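Local coordinates for protein sialidase B (Streptococcus pneumoniae TIGR4, PDB 4XIL) that hydrolyses the alpha-glycosidic linkages of terminal sialic acids in oligosaccharides, glycoproteins and glycolipids as an exo-sialidase of glycosyl hydrolase family 33, at residues L458-S463 with M506-D511. The protein carries 1 engineered substitution. Sequence-based numbering, arbitrary orientation.
Sequences LALKSS and MVELRD. With OPX ((1s,3R,4S)-1-[(cyclohexylamino)methyl]-3,4-dihydroxycyclopentanesulfonic acid), chain B.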
loop_
_atom_site.group_PDB
_atom_site.type_symbol
_atom_site.label_atom_id
_atom_site.label_comp_id
_atom_site.label_asym_id
_atom_site.label_seq_id
_atom_site.Cartn_x
_atom_site.Cartn_y
_atom_site.Cartn_z
ATOM N N LEU A 458 10.544 10.481 14.876
ATOM C CA LEU A 458 10.136 11.524 15.795
ATOM C C LEU A 458 11.281 12.497 16.049
ATOM O O LEU A 458 12.378 12.091 16.430
ATOM C CB LEU A 458 9.673 10.922 17.118
ATOM C CG LEU A 458 9.345 11.950 18.211
ATOM C CD1 LEU A 458 8.135 12.817 17.849
ATOM C CD2 LEU A 458 9.142 11.233 19.558
ATOM N N ALA A 459 11.026 13.776 15.795
ATOM C CA ALA A 459 11.954 14.838 16.162
ATOM C C ALA A 459 11.489 15.469 17.470
ATOM O O ALA A 459 10.429 16.077 17.523
ATOM C CB ALA A 459 12.021 15.901 15.049
ATOM N N LEU A 460 12.267 15.304 18.537
ATOM C CA LEU A 460 11.879 15.871 19.825
ATOM C C LEU A 460 11.877 17.395 19.749
ATOM O O LEU A 460 12.728 17.990 19.094
ATOM C CB LEU A 460 12.804 15.387 20.939
ATOM C CG LEU A 460 12.584 13.931 21.369
ATOM C CD1 LEU A 460 12.935 12.949 20.272
ATOM C CD2 LEU A 460 13.411 13.626 22.597
ATOM N N LYS A 461 10.914 18.009 20.424
ATOM C CA LYS A 461 10.661 19.435 20.279
ATOM C C LYS A 461 11.740 20.299 20.914
ATOM O O LYS A 461 12.099 21.342 20.376
ATOM C CB LYS A 461 9.300 19.805 20.871
ATOM C CG LYS A 461 8.103 19.194 20.162
ATOM C CD LYS A 461 8.070 19.568 18.683
ATOM C CE LYS A 461 6.660 19.434 18.109
ATOM N NZ LYS A 461 6.132 18.029 18.127
ATOM N N SER A 462 12.265 19.861 22.050
ATOM C CA SER A 462 13.128 20.725 22.851
ATOM C C SER A 462 14.616 20.414 22.728
ATOM O O SER A 462 15.448 21.073 23.355
ATOM C CB SER A 462 12.690 20.684 24.314
ATOM O OG SER A 462 11.392 21.232 24.440
ATOM N N SER A 463 14.944 19.409 21.925
ATOM C CA SER A 463 16.337 19.104 21.633
ATOM C C SER A 463 16.559 18.852 20.140
ATOM O O SER A 463 15.694 19.144 19.306
ATOM C CB SER A 463 16.812 17.908 22.461
ATOM O OG SER A 463 15.999 16.770 22.228
ATOM N N MET A 506 5.281 6.772 17.268
ATOM C CA MET A 506 5.502 7.557 18.482
ATOM C C MET A 506 4.838 8.931 18.461
ATOM O O MET A 506 4.679 9.547 17.392
ATOM C CB MET A 506 7.006 7.778 18.678
ATOM C CG MET A 506 7.821 6.506 18.834
ATOM S SD MET A 506 9.593 6.799 18.636
ATOM C CE MET A 506 9.680 7.123 16.873
ATOM N N VAL A 507 4.477 9.414 19.653
ATOM C CA VAL A 507 4.097 10.816 19.850
ATOM C C VAL A 507 4.829 11.369 21.070
ATOM O O VAL A 507 5.088 10.640 22.027
ATOM C CB VAL A 507 2.579 11.016 20.046
ATOM C CG1 VAL A 507 1.803 10.541 18.815
ATOM C CG2 VAL A 507 2.086 10.298 21.297
ATOM N N GLU A 508 5.189 12.648 21.018
ATOM C CA GLU A 508 5.761 13.305 22.182
ATOM C C GLU A 508 4.605 13.968 22.923
ATOM O O GLU A 508 4.005 14.926 22.429
ATOM C CB GLU A 508 6.840 14.327 21.771
ATOM C CG GLU A 508 7.667 14.860 22.967
ATOM C CD GLU A 508 8.829 15.772 22.571
ATOM O OE1 GLU A 508 8.811 16.342 21.459
ATOM O OE2 GLU A 508 9.770 15.916 23.385
ATOM N N LEU A 509 4.263 13.438 24.095
ATOM C CA LEU A 509 3.118 13.953 24.844
ATOM C C LEU A 509 3.429 15.316 25.451
ATOM O O LEU A 509 2.592 16.216 25.461
ATOM C CB LEU A 509 2.709 12.979 25.937
ATOM C CG LEU A 509 2.106 11.656 25.487
ATOM C CD1 LEU A 509 1.838 10.783 26.732
ATOM C CD2 LEU A 509 0.831 11.871 24.682
ATOM N N ARG A 510 4.642 15.444 25.969
ATOM C CA ARG A 510 5.158 16.726 26.427
ATOM C C ARG A 510 6.658 16.582 26.383
ATOM O O ARG A 510 7.153 15.495 26.085
ATOM C CB ARG A 510 4.672 17.042 27.841
ATOM C CG ARG A 510 4.895 15.923 28.834
ATOM C CD ARG A 510 4.259 16.237 30.187
ATOM N NE ARG A 510 4.225 15.057 31.048
ATOM C CZ ARG A 510 5.162 14.746 31.943
ATOM N NH1 ARG A 510 6.221 15.531 32.113
ATOM N NH2 ARG A 510 5.039 13.646 32.673
ATOM N N ASP A 511 7.383 17.663 26.672
ATOM C CA ASP A 511 8.836 17.664 26.550
ATOM C C ASP A 511 9.477 16.468 27.220
ATOM O O ASP A 511 9.341 16.279 28.425
ATOM C CB ASP A 511 9.425 18.950 27.124
ATOM C CG ASP A 511 9.266 20.122 26.192
ATOM O OD1 ASP A 511 8.614 19.957 25.134
ATOM O OD2 ASP A 511 9.789 21.211 26.520
HETATM C CAF OPX B . 0.799 22.107 12.085
HETATM C CAG OPX B . 1.966 22.705 12.847
HETATM C CAH OPX B . 1.198 20.954 11.245
HETATM C CAI OPX B . 2.824 21.698 13.521
HETATM C CAJ OPX B . 2.006 19.957 12.008
HETATM C CAK OPX B . 4.744 18.663 12.507
HETATM C CAL OPX B . 4.108 16.435 13.516
HETATM C CAM OPX B . 5.965 16.531 11.986
HETATM C CAO OPX B . 4.456 15.081 13.011
HETATM C CAP OPX B . 5.059 15.373 11.693
HETATM C CAQ OPX B . 3.226 20.585 12.611
HETATM C CAR OPX B . 5.216 17.329 13.047
HETATM N NAN OPX B . 4.012 19.591 13.385
HETATM O OAA OPX B . 7.527 18.413 13.956
HETATM O OAB OPX B . 6.723 16.406 15.011
HETATM O OAC OPX B . 3.316 14.294 12.900
HETATM O OAD OPX B . 4.124 15.770 10.796
HETATM O OAE OPX B . 5.548 18.497 15.429
HETATM S SAS OPX B . 6.295 17.669 14.440
HETATM O O HOH W 1 7.976 16.143 18.856
HETATM O O HOH W 2 11.700 17.401 23.941
#
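Two neighbouring blades of the sialidase beta-propeller meet where the turn after strand 451-459 passes E508 of strand 504-510, an outermost strand of its four-stranded sheet. The two segments run almost parallel, 1° apart end to end, yet L460 CA and E508 CA are 7.0 Å apart, and side chains bridge the gap. E508, its CG trans to the main-chain nitrogen (chi1 -169°) and the chain extended beyond, reaches straight across. Its OE1 accepts K461 N through the syn lone pair, 2.9 Å and 152° at the hydrogen, and takes a second bond from a water shared with A459 O and K461 NZ. OE2 accepts G512 N and a second water, which itself accepts from S462 N, so both oxygens are held. K461 CG lies 3.2 Å from E508 OE1, and bends at chi2 and chi4 then carry NZ to 2.8 Å from OAE of the sulfonate of the bound ligand OPX. K461 NZ remains 4.6 Å from E508 OE1. S462 OG donates to D511 OD2 at 2.6 Å, from above the carboxylate plane. Deeper, M506 CE packs on L458 CB at 3.8 Å, with M506 also touching I514 and I467. Such a blade-to-blade junction, bordering the ligand pocket, is typical of the sialidase propeller.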